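Local atomic coordinates of putative lipoprotein (Bacteroides fragilis, PDB entry 3QNK), a protein that probably binds glycans at the outer membrane and helps pass them to a partner transporter, as other members of the SusD family do. Residues Ala49-Tyr54 with Lys485-Thr490; Phe59-Asp64 with Glu465-Leu470; Glu214-Thr219 with Arg225-Thr230; Tyr320-Phe325 with Glu446-Glu451. One frame throughout, in Å; residues are numbered along the deposited sequence.

Contact 1 of 4, residues Ala49-Tyr54 with Lys485-Thr490; sequences AQRDKY and KTDIRT. With PO4 (phosphate ion), chain G.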
# COMPACT_ATOMS: atom_id res chain seq x y z
N ALA B 49 16.59 -0.01 17.90
CA ALA B 49 16.14 -0.69 19.11
C ALA B 49 15.30 -1.94 18.71
O ALA B 49 15.00 -2.79 19.57
CB ALA B 49 15.31 0.26 19.96
N GLN B 50 14.95 -2.03 17.38
CA GLN B 50 14.19 -3.13 16.78
C GLN B 50 15.09 -4.05 15.94
O GLN B 50 14.56 -4.85 15.16
CB GLN B 50 13.04 -2.62 15.90
CG GLN B 50 11.84 -2.13 16.69
CD GLN B 50 12.07 -0.79 17.35
OE1 GLN B 50 12.44 0.24 16.72
NE2 GLN B 50 11.86 -0.80 18.66
N ARG B 51 16.43 -3.94 16.13
CA ARG B 51 17.45 -4.68 15.42
C ARG B 51 17.11 -6.13 15.36
O ARG B 51 17.20 -6.70 14.27
CB ARG B 51 18.83 -4.50 16.08
CG ARG B 51 19.97 -5.30 15.42
CD ARG B 51 21.12 -5.55 16.37
NE ARG B 51 20.74 -6.44 17.46
CZ ARG B 51 21.28 -6.40 18.67
NH1 ARG B 51 22.20 -5.50 18.97
NH2 ARG B 51 20.86 -7.23 19.62
N ASP B 52 16.67 -6.71 16.51
CA ASP B 52 16.31 -8.13 16.63
C ASP B 52 14.85 -8.39 16.33
O ASP B 52 14.54 -9.35 15.63
CB ASP B 52 16.65 -8.66 18.03
CG ASP B 52 18.11 -8.53 18.44
OD1 ASP B 52 19.01 -8.78 17.59
OD2 ASP B 52 18.37 -8.21 19.64
N LYS B 53 13.94 -7.53 16.84
CA LYS B 53 12.50 -7.68 16.68
C LYS B 53 12.06 -7.65 15.20
O LYS B 53 11.16 -8.41 14.84
CB LYS B 53 11.77 -6.59 17.50
CG LYS B 53 10.27 -6.83 17.72
CD LYS B 53 9.65 -5.69 18.51
CE LYS B 53 8.45 -6.09 19.33
NZ LYS B 53 8.01 -4.97 20.21
N TYR B 54 12.65 -6.79 14.36
CA TYR B 54 12.25 -6.69 12.95
C TYR B 54 13.39 -6.98 11.97
O TYR B 54 13.31 -6.57 10.80
CB TYR B 54 11.65 -5.31 12.65
CG TYR B 54 10.29 -5.10 13.28
CD1 TYR B 54 9.13 -5.47 12.61
CD2 TYR B 54 10.16 -4.53 14.54
CE1 TYR B 54 7.87 -5.32 13.20
CE2 TYR B 54 8.91 -4.35 15.13
CZ TYR B 54 7.77 -4.73 14.45
OH TYR B 54 6.53 -4.54 15.03
N LYS B 485 29.70 -4.66 20.94
CA LYS B 485 29.41 -4.83 19.51
C LYS B 485 27.89 -4.72 19.41
O LYS B 485 27.19 -5.35 20.21
CB LYS B 485 29.93 -6.18 18.98
CG LYS B 485 31.41 -6.20 18.65
CD LYS B 485 31.88 -7.62 18.40
CE LYS B 485 33.14 -7.76 17.56
NZ LYS B 485 34.41 -7.69 18.36
N THR B 486 27.35 -3.88 18.53
CA THR B 486 25.89 -3.71 18.46
C THR B 486 25.29 -4.31 17.20
O THR B 486 24.09 -4.59 17.18
CB THR B 486 25.49 -2.24 18.59
OG1 THR B 486 26.30 -1.48 17.70
CG2 THR B 486 25.64 -1.70 20.03
N ASP B 487 26.11 -4.51 16.14
CA ASP B 487 25.66 -5.05 14.86
C ASP B 487 26.87 -5.48 14.04
O ASP B 487 27.82 -4.70 13.87
CB ASP B 487 24.81 -4.03 14.07
CG ASP B 487 23.72 -4.66 13.23
OD1 ASP B 487 23.51 -5.90 13.35
OD2 ASP B 487 23.06 -3.91 12.44
N ILE B 488 26.85 -6.74 13.56
CA ILE B 488 27.91 -7.27 12.71
C ILE B 488 27.37 -7.20 11.27
O ILE B 488 26.73 -8.14 10.77
CB ILE B 488 28.41 -8.68 13.12
CG1 ILE B 488 28.49 -8.90 14.65
CG2 ILE B 488 29.69 -9.05 12.39
CD1 ILE B 488 29.40 -8.04 15.47
N ARG B 489 27.58 -6.06 10.64
CA ARG B 489 27.13 -5.81 9.26
C ARG B 489 28.17 -6.23 8.22
O ARG B 489 29.37 -6.44 8.53
CB ARG B 489 26.78 -4.31 9.06
CG ARG B 489 25.60 -3.90 9.89
CD ARG B 489 25.18 -2.48 9.67
NE ARG B 489 24.12 -2.13 10.62
CZ ARG B 489 23.60 -0.91 10.74
NH1 ARG B 489 24.02 0.08 9.97
NH2 ARG B 489 22.69 -0.67 11.66
N THR B 490 27.73 -6.28 6.96
CA THR B 490 28.62 -6.56 5.85
C THR B 490 28.20 -5.70 4.69
O THR B 490 27.18 -5.01 4.77
CB THR B 490 28.75 -8.05 5.51
OG1 THR B 490 29.94 -8.21 4.72
CG2 THR B 490 27.49 -8.62 4.81
P PO4 G . 23.90 -9.42 14.87
O1 PO4 G . 24.81 -9.57 13.44
O2 PO4 G . 23.29 -10.98 15.40
O3 PO4 G . 24.99 -8.80 15.82
O4 PO4 G . 22.82 -8.18 14.94

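Contact 2 of 4, residues Phe59-Asp64 with Glu465-Leu470; sequences FKFNYD and ETQTTL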
# COMPACT_ATOMS: atom_id res chain seq x y z
N PHE B 59 15.72 -5.13 8.25
CA PHE B 59 17.16 -4.83 8.18
C PHE B 59 18.02 -5.79 7.40
O PHE B 59 19.24 -5.77 7.60
CB PHE B 59 17.73 -4.62 9.59
CG PHE B 59 16.95 -3.57 10.37
CD1 PHE B 59 16.83 -2.27 9.88
CD2 PHE B 59 16.32 -3.89 11.56
CE1 PHE B 59 16.09 -1.32 10.59
CE2 PHE B 59 15.57 -2.94 12.26
CZ PHE B 59 15.45 -1.67 11.76
N LYS B 60 17.44 -6.50 6.40
CA LYS B 60 18.21 -7.41 5.57
C LYS B 60 19.37 -6.71 4.81
O LYS B 60 20.41 -7.35 4.57
CB LYS B 60 17.32 -8.18 4.60
CG LYS B 60 16.90 -9.52 5.17
CD LYS B 60 15.91 -10.20 4.27
CE LYS B 60 15.44 -11.47 4.90
NZ LYS B 60 14.44 -12.13 4.05
N PHE B 61 19.23 -5.39 4.53
CA PHE B 61 20.28 -4.60 3.83
C PHE B 61 21.60 -4.68 4.59
O PHE B 61 22.66 -4.89 4.01
CB PHE B 61 19.85 -3.11 3.68
CG PHE B 61 20.90 -2.16 3.15
CD1 PHE B 61 21.80 -1.52 4.01
CD2 PHE B 61 20.97 -1.87 1.79
CE1 PHE B 61 22.79 -0.66 3.51
CE2 PHE B 61 21.95 -0.98 1.30
CZ PHE B 61 22.88 -0.42 2.16
N ASN B 62 21.51 -4.49 5.89
CA ASN B 62 22.66 -4.46 6.78
C ASN B 62 23.54 -5.73 6.72
O ASN B 62 24.68 -5.69 7.14
CB ASN B 62 22.18 -4.23 8.20
CG ASN B 62 21.70 -2.81 8.44
OD1 ASN B 62 22.18 -1.87 7.85
ND2 ASN B 62 20.80 -2.64 9.37
N TYR B 63 23.02 -6.82 6.17
CA TYR B 63 23.76 -8.09 6.07
C TYR B 63 23.81 -8.57 4.60
O TYR B 63 24.12 -9.72 4.37
CB TYR B 63 23.13 -9.16 6.99
CG TYR B 63 22.70 -8.62 8.34
CD1 TYR B 63 23.64 -8.38 9.36
CD2 TYR B 63 21.38 -8.22 8.57
CE1 TYR B 63 23.25 -7.84 10.59
CE2 TYR B 63 21.00 -7.63 9.79
CZ TYR B 63 21.93 -7.47 10.80
OH TYR B 63 21.52 -6.95 11.99
N ASP B 64 23.55 -7.69 3.62
CA ASP B 64 23.52 -7.96 2.18
C ASP B 64 22.59 -9.18 1.93
O ASP B 64 22.99 -10.16 1.29
CB ASP B 64 24.94 -8.15 1.59
CG ASP B 64 24.96 -8.36 0.08
OD1 ASP B 64 24.14 -7.73 -0.63
OD2 ASP B 64 25.79 -9.18 -0.40
N GLU B 465 33.56 0.69 4.24
CA GLU B 465 34.13 1.39 5.38
C GLU B 465 33.11 1.60 6.49
O GLU B 465 33.49 1.68 7.67
CB GLU B 465 34.65 2.79 4.93
CG GLU B 465 35.81 2.80 3.93
CD GLU B 465 35.51 2.91 2.44
OE1 GLU B 465 34.63 2.18 1.94
OE2 GLU B 465 36.24 3.68 1.77
N THR B 466 31.82 1.74 6.14
CA THR B 466 30.80 2.08 7.13
C THR B 466 29.93 0.89 7.55
O THR B 466 29.58 0.79 8.73
CB THR B 466 29.93 3.22 6.60
OG1 THR B 466 29.27 2.81 5.40
CG2 THR B 466 30.72 4.49 6.34
N GLN B 467 29.57 -0.02 6.61
CA GLN B 467 28.73 -1.17 6.96
C GLN B 467 29.62 -2.32 7.43
O GLN B 467 29.88 -3.28 6.68
CB GLN B 467 27.82 -1.56 5.78
CG GLN B 467 26.76 -0.50 5.41
CD GLN B 467 25.71 -0.33 6.49
OE1 GLN B 467 25.83 0.54 7.36
NE2 GLN B 467 24.64 -1.11 6.43
N THR B 468 30.12 -2.20 8.68
CA THR B 468 30.99 -3.17 9.34
C THR B 468 30.45 -3.51 10.73
O THR B 468 29.24 -3.52 10.92
CB THR B 468 32.43 -2.64 9.46
OG1 THR B 468 32.40 -1.30 9.96
CG2 THR B 468 33.18 -2.69 8.18
N THR B 469 31.36 -3.81 11.69
CA THR B 469 30.98 -4.07 13.06
C THR B 469 30.81 -2.72 13.73
O THR B 469 31.75 -1.92 13.76
CB THR B 469 31.98 -4.98 13.75
OG1 THR B 469 31.97 -6.23 13.07
CG2 THR B 469 31.63 -5.21 15.21
N LEU B 470 29.59 -2.47 14.23
CA LEU B 470 29.21 -1.24 14.90
C LEU B 470 29.15 -1.51 16.39
O LEU B 470 28.97 -2.65 16.81
CB LEU B 470 27.90 -0.66 14.36
CG LEU B 470 27.88 -0.38 12.86
CD1 LEU B 470 26.50 -0.03 12.44
CD2 LEU B 470 28.84 0.77 12.47
O HOH W 1 24.98 -3.16 4.26

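Contact 3 of 4, residues Glu214-Thr219 with Arg225-Thr230; sequences ELVDGT and RSIWWT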
# COMPACT_ATOMS: atom_id res chain seq x y z
N GLU B 214 18.61 32.55 6.90
CA GLU B 214 19.63 32.83 7.90
C GLU B 214 19.79 31.63 8.83
O GLU B 214 18.79 31.01 9.20
CB GLU B 214 19.22 34.09 8.70
CG GLU B 214 20.34 34.81 9.43
CD GLU B 214 19.83 35.84 10.42
OE1 GLU B 214 19.09 36.77 10.00
OE2 GLU B 214 20.12 35.69 11.63
N LEU B 215 21.04 31.27 9.18
CA LEU B 215 21.30 30.14 10.08
C LEU B 215 20.95 30.52 11.51
O LEU B 215 21.34 31.60 11.97
CB LEU B 215 22.77 29.67 10.04
CG LEU B 215 23.27 29.01 8.76
CD1 LEU B 215 24.75 28.76 8.84
CD2 LEU B 215 22.58 27.69 8.49
N VAL B 216 20.16 29.68 12.20
CA VAL B 216 19.78 29.89 13.61
C VAL B 216 21.06 29.79 14.44
O VAL B 216 21.92 28.94 14.15
CB VAL B 216 18.72 28.83 14.04
CG1 VAL B 216 18.59 28.67 15.55
CG2 VAL B 216 17.37 29.07 13.39
N ASP B 217 21.22 30.65 15.44
CA ASP B 217 22.38 30.59 16.34
C ASP B 217 22.36 29.24 17.09
O ASP B 217 21.35 28.89 17.68
CB ASP B 217 22.35 31.79 17.33
CG ASP B 217 23.45 31.88 18.38
OD1 ASP B 217 24.39 31.07 18.32
OD2 ASP B 217 23.38 32.80 19.23
N GLY B 218 23.45 28.49 17.00
CA GLY B 218 23.55 27.20 17.67
C GLY B 218 24.71 27.09 18.63
O GLY B 218 25.26 26.01 18.81
N THR B 219 25.07 28.19 19.29
CA THR B 219 26.21 28.23 20.21
C THR B 219 25.93 27.50 21.53
O THR B 219 26.87 27.26 22.29
CB THR B 219 26.68 29.66 20.42
OG1 THR B 219 25.55 30.50 20.70
CG2 THR B 219 27.47 30.19 19.21
N ARG B 225 18.98 22.92 18.98
CA ARG B 225 17.75 22.09 18.99
C ARG B 225 16.50 22.88 18.67
O ARG B 225 15.52 22.30 18.19
CB ARG B 225 17.55 21.41 20.33
CG ARG B 225 18.49 20.27 20.57
CD ARG B 225 18.07 19.47 21.75
NE ARG B 225 17.92 20.27 22.97
CZ ARG B 225 18.76 20.27 24.00
NH1 ARG B 225 19.84 19.49 23.99
NH2 ARG B 225 18.51 21.02 25.06
N SER B 226 16.51 24.18 18.93
CA SER B 226 15.36 25.04 18.68
C SER B 226 14.99 25.17 17.19
O SER B 226 13.94 25.73 16.90
CB SER B 226 15.58 26.42 19.29
OG SER B 226 16.38 27.19 18.43
N ILE B 227 15.81 24.65 16.26
CA ILE B 227 15.53 24.69 14.81
C ILE B 227 14.27 23.86 14.59
O ILE B 227 13.36 24.26 13.85
CB ILE B 227 16.76 24.16 14.01
CG1 ILE B 227 17.95 25.15 14.10
CG2 ILE B 227 16.42 23.83 12.54
CD1 ILE B 227 19.30 24.56 13.69
N TRP B 228 14.18 22.75 15.33
CA TRP B 228 13.11 21.76 15.21
C TRP B 228 11.91 22.03 16.10
O TRP B 228 10.92 21.29 15.97
CB TRP B 228 13.68 20.39 15.51
CG TRP B 228 14.60 19.98 14.41
CD1 TRP B 228 14.22 19.49 13.19
CD2 TRP B 228 16.00 20.25 14.32
NE1 TRP B 228 15.31 19.42 12.36
CE2 TRP B 228 16.43 19.83 13.05
CE3 TRP B 228 16.96 20.75 15.23
CZ2 TRP B 228 17.78 19.89 12.65
CZ3 TRP B 228 18.29 20.84 14.82
CH2 TRP B 228 18.69 20.42 13.54
N TRP B 229 11.95 23.09 16.95
CA TRP B 229 10.83 23.37 17.84
C TRP B 229 9.64 23.82 17.07
O TRP B 229 9.76 24.64 16.15
CB TRP B 229 11.14 24.45 18.89
CG TRP B 229 12.15 24.08 19.92
CD1 TRP B 229 12.76 22.87 20.09
CD2 TRP B 229 12.69 24.95 20.91
NE1 TRP B 229 13.66 22.94 21.12
CE2 TRP B 229 13.63 24.20 21.65
CE3 TRP B 229 12.47 26.30 21.25
CZ2 TRP B 229 14.37 24.76 22.70
CZ3 TRP B 229 13.19 26.84 22.30
CH2 TRP B 229 14.13 26.08 23.02
N THR B 230 8.47 23.29 17.46
CA THR B 230 7.18 23.63 16.88
C THR B 230 6.86 25.09 17.26
O THR B 230 6.26 25.80 16.45
CB THR B 230 6.13 22.62 17.30
OG1 THR B 230 6.28 22.36 18.68
CG2 THR B 230 6.27 21.29 16.53

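Contact 4 of 4, residues Tyr320-Phe325 with Glu446-Glu451; sequences YANIVF and EFAFEE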
# COMPACT_ATOMS: atom_id res chain seq x y z
N TYR B 320 25.13 17.35 22.31
CA TYR B 320 24.05 17.43 23.30
C TYR B 320 22.71 17.70 22.64
O TYR B 320 21.67 17.38 23.21
CB TYR B 320 24.36 18.49 24.39
CG TYR B 320 25.70 18.26 25.06
CD1 TYR B 320 25.87 17.22 25.97
CD2 TYR B 320 26.83 18.97 24.67
CE1 TYR B 320 27.11 16.96 26.54
CE2 TYR B 320 28.08 18.72 25.23
CZ TYR B 320 28.22 17.72 26.17
OH TYR B 320 29.48 17.47 26.65
N ALA B 321 22.74 18.23 21.42
CA ALA B 321 21.57 18.53 20.61
C ALA B 321 21.02 17.28 19.94
O ALA B 321 19.82 17.21 19.69
CB ALA B 321 21.91 19.56 19.56
N ASN B 322 21.89 16.31 19.62
CA ASN B 322 21.49 15.09 18.92
C ASN B 322 21.39 13.82 19.77
O ASN B 322 20.62 12.91 19.41
CB ASN B 322 22.54 14.78 17.84
CG ASN B 322 22.44 15.58 16.59
OD1 ASN B 322 21.98 15.06 15.57
ND2 ASN B 322 22.98 16.80 16.59
N ILE B 323 22.25 13.69 20.81
CA ILE B 323 22.37 12.45 21.54
C ILE B 323 21.75 12.49 22.94
O ILE B 323 22.09 13.36 23.74
CB ILE B 323 23.89 12.04 21.60
CG1 ILE B 323 24.58 12.04 20.21
CG2 ILE B 323 24.12 10.72 22.32
CD1 ILE B 323 23.89 11.25 19.03
N VAL B 324 20.89 11.49 23.22
CA VAL B 324 20.32 11.19 24.53
C VAL B 324 21.20 10.03 25.05
O VAL B 324 21.23 8.95 24.44
CB VAL B 324 18.80 10.83 24.49
CG1 VAL B 324 18.28 10.42 25.87
CG2 VAL B 324 17.97 11.96 23.90
N PHE B 325 21.97 10.30 26.13
CA PHE B 325 22.93 9.36 26.72
C PHE B 325 22.68 9.16 28.25
O PHE B 325 21.83 9.81 28.83
CB PHE B 325 24.38 9.82 26.45
CG PHE B 325 24.58 11.27 26.86
CD1 PHE B 325 24.84 11.61 28.18
CD2 PHE B 325 24.48 12.29 25.92
CE1 PHE B 325 24.96 12.94 28.56
CE2 PHE B 325 24.61 13.62 26.30
CZ PHE B 325 24.83 13.93 27.63
N GLU B 446 26.30 17.43 10.99
CA GLU B 446 25.26 18.41 10.74
C GLU B 446 23.93 17.77 10.45
O GLU B 446 22.89 18.21 10.97
CB GLU B 446 25.64 19.34 9.57
CG GLU B 446 24.77 20.59 9.47
CD GLU B 446 24.78 21.48 10.70
OE1 GLU B 446 25.72 21.39 11.51
OE2 GLU B 446 23.80 22.23 10.90
N PHE B 447 23.96 16.76 9.58
CA PHE B 447 22.73 16.15 9.10
C PHE B 447 22.43 14.78 9.71
O PHE B 447 21.60 14.05 9.15
CB PHE B 447 22.72 16.14 7.56
CG PHE B 447 22.49 17.55 7.08
CD1 PHE B 447 21.24 18.15 7.22
CD2 PHE B 447 23.54 18.32 6.59
CE1 PHE B 447 21.05 19.49 6.88
CE2 PHE B 447 23.34 19.65 6.21
CZ PHE B 447 22.10 20.23 6.39
N ALA B 448 23.00 14.47 10.90
CA ALA B 448 22.72 13.19 11.56
C ALA B 448 21.22 13.10 11.88
O ALA B 448 20.63 14.09 12.31
CB ALA B 448 23.55 13.06 12.83
N PHE B 449 20.59 11.96 11.59
CA PHE B 449 19.16 11.65 11.87
C PHE B 449 18.23 12.48 11.03
O PHE B 449 17.05 12.61 11.37
CB PHE B 449 18.81 11.74 13.37
CG PHE B 449 19.82 10.95 14.16
CD1 PHE B 449 19.96 9.58 13.96
CD2 PHE B 449 20.75 11.60 14.98
CE1 PHE B 449 20.96 8.85 14.60
CE2 PHE B 449 21.77 10.88 15.60
CZ PHE B 449 21.85 9.51 15.43
N GLU B 450 18.73 12.96 9.89
CA GLU B 450 17.92 13.75 8.96
C GLU B 450 17.79 13.05 7.63
O GLU B 450 17.61 13.71 6.62
CB GLU B 450 18.47 15.16 8.80
CG GLU B 450 18.11 16.04 9.97
CD GLU B 450 18.61 17.46 9.79
OE1 GLU B 450 17.85 18.30 9.26
OE2 GLU B 450 19.79 17.69 10.10
N GLU B 451 17.86 11.71 7.64
CA GLU B 451 17.68 10.82 6.48
C GLU B 451 18.66 11.13 5.33
O GLU B 451 18.28 11.03 4.15
CB GLU B 451 16.21 10.86 5.98
CG GLU B 451 15.70 9.48 5.58
CD GLU B 451 14.32 9.36 4.95
OE1 GLU B 451 13.37 10.05 5.41
OE2 GLU B 451 14.18 8.50 4.04

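Contact 1 of 4, residues Ala49-Tyr54 with Lys485-Thr490
The guanidinium of Arg51 meets Thr486 O at its edge near NH1, while phosphate oxygen O4 approaches the group obliquely. Asp52 OD1 lies in the guanidinium plane, next to NE. The bond that joins the two segments runs from Arg51 NH1 to Thr486 O, 2.8 Å long but bent to 135° at the hydrogen, with the donor tilted from the carbonyl plane. Arg51 starts out extended, CG anti to the backbone N (chi1 178°), and the bend at chi3 turns the group across the end of the chain: NH1 faces Thr486 O while NE and NH2 face Asp52. Asp52 takes it side-on, OD1 from NE at 2.9 Å and OD2 from NH2 at 2.7 Å, a salt bridge that probably fixes the rotation of the group. Arg51 CD also passes 3.9 Å from Asp487 OD1, the side chains running antiparallel alongside each other. Asp487 is occupied elsewhere: its OD2 accepts from Arg489 NE at 2.8 Å in a nearly straight bond, and its OD1 from Tyr63 OH. A phosphate, probably from the crystallisation liquor, sits beside this group, weakly bonded by Ile488 N and held also by Arg55. The backbones of Thr486 and Asp487 both pair with Leu470, a classic bulge, and the Arg51 bond joins the loop ahead of helix 55-58 to this end of strand 480-488, the middle strand of a three-stranded antiparallel sheet.

Contact 2 of 4, residues Phe59-Asp64 with Glu465-Leu470
Gln467 NE2 is engaged from two directions, giving a hydrogen bond to Asn62 OD1 at 2.9 Å and another, 3.0 Å long, to the oxygen of a water that in turn donates to Phe61 O. Gln467 is the centre of an inverse gamma turn between helix 463-466 and strand 469-475, and it reaches across to the 3-10 turn 60-62, which follows helix 55-58. The direct bond uses a lone pair of Asn62 OD1 in the carbonyl plane and leaves almost within the amide plane of Gln467, although the N-H points off line (144°). The two amide planes are turned 48° apart. The Gln467 side chain leaves toward the 3-10 turn, and the bend at chi2 (-67°) sets where its amide ends up. At its other end OE1 accepts from Arg489 NH1, and Asn62 ND2 donates to Asn41 O; both buried amides are thus bonded through oxygen and nitrogen alike, which is consistent with the amide orientations as modelled. Phe61 crosses Gln467 at about a right angle and meets the amide with the edge of its ring, CE1 lying 3.5 Å from NE2.

Contact 3 of 4, residues Glu214-Thr219 with Arg225-Thr230
Val216 packs on Ile227 through a small apolar patch, and this is the close part of the contact. Val216 CB lies 3.8 Å from Ile227 CG1, and both methyls of the valine straddle that same carbon, CG1 at 3.9 Å and CG2 at 4.0 Å. In Ile227, CG1 stands beside the backbone N and anti to the carbonyl carbon (chi1 -69°), which brings this branch to the valine; CG2 instead lies over the centre of the Trp228 ring. Ser226 adds a looser touch, its OG 3.9 Å from Val216 CG1, while its hydroxyl is hydrogen-bonded to Lys223 O within the intervening helical turn.

The other side of the contact is polar and more open. Asp217 points away from the 225-230 segment and is exposed, as is Thr219. Here the bonding stays within the loop: Asp217 OD1 accepts from Thr219 OG1 at 2.7 Å and from Thr219 N at 3.1 Å, both donors coming from the same face of the carboxylate. Its OD2 pairs with Lys223 in a salt bridge, which ties the loop to the middle of helix 221-225. In the Val216 backbone, N donates to Glu237 OE1 and O accepts from Arg421 NH1. Val216 and Ile227 thus close the chain on itself across helix 221-225, and the bond from Thr219 N to Asp217 OD1 forms an Asx turn just ahead of that helix.

Contact 4 of 4, residues Tyr320-Phe325 with Glu446-Glu451
Phe449 presents the edge of its ring to two side chains of the 320-325 segment, Asn322 and Ile323. The Asn322 amide plane stands 46° from the ring, and OD1 lies near the ring plane, 3.7 Å from Phe449 CD2. Ile323 runs at about a right angle to the phenylalanine and brings its terminal methyl, CD1, to within 4.0 Å of CE2, again at the edge. The first torsion of Phe449 (chi1 -50°) sets CG anti to the carbonyl carbon, from where the ring extends toward both partners. Ala448 adds its CB, which points toward the 320-325 segment and lies 3.7 Å from Asn322 OD1. Across the contact that oxygen finds no donor, lying between Phe449 CD2, Ala448 CB and Ala448 O; its proton comes from Lys363 NZ, and ND2 donates to Arg318 O one turn back, so the amide is fixed at both ends. Phe447 to Glu450 form a type II beta turn, with Phe449 at its third position in a left-handed backbone conformation (phi 68°). The turn joins helix 432-446 to helix 453-460, and it packs against the point where helix 317-322 passes into strand 323-324; Phe449 also touches Leu280, and Ile323 touches Ile281, both on helix 278-283.

All four contacts are largely buried but differ in depth and chemistry. The centre of contact 4 is about 11 Å from that of the chain, and it is mostly apolar with one bonded amide; contacts 1 and 2, their centres about 20 and 19 Å from the chain's, rest on polar side chains. Those two share strands 469-475 and 480-488 and touch through Asp487 and Tyr63, so the loops around helix 55-58 are tied to that sheet at two neighbouring points. Contact 3, its centre about 17 Å out, is a small apolar touch of Val216 on Ile227 with an exposed polar side (Asp217, Thr219). It meets contact 4 where Arg225 packs on Tyr320 and Ala321.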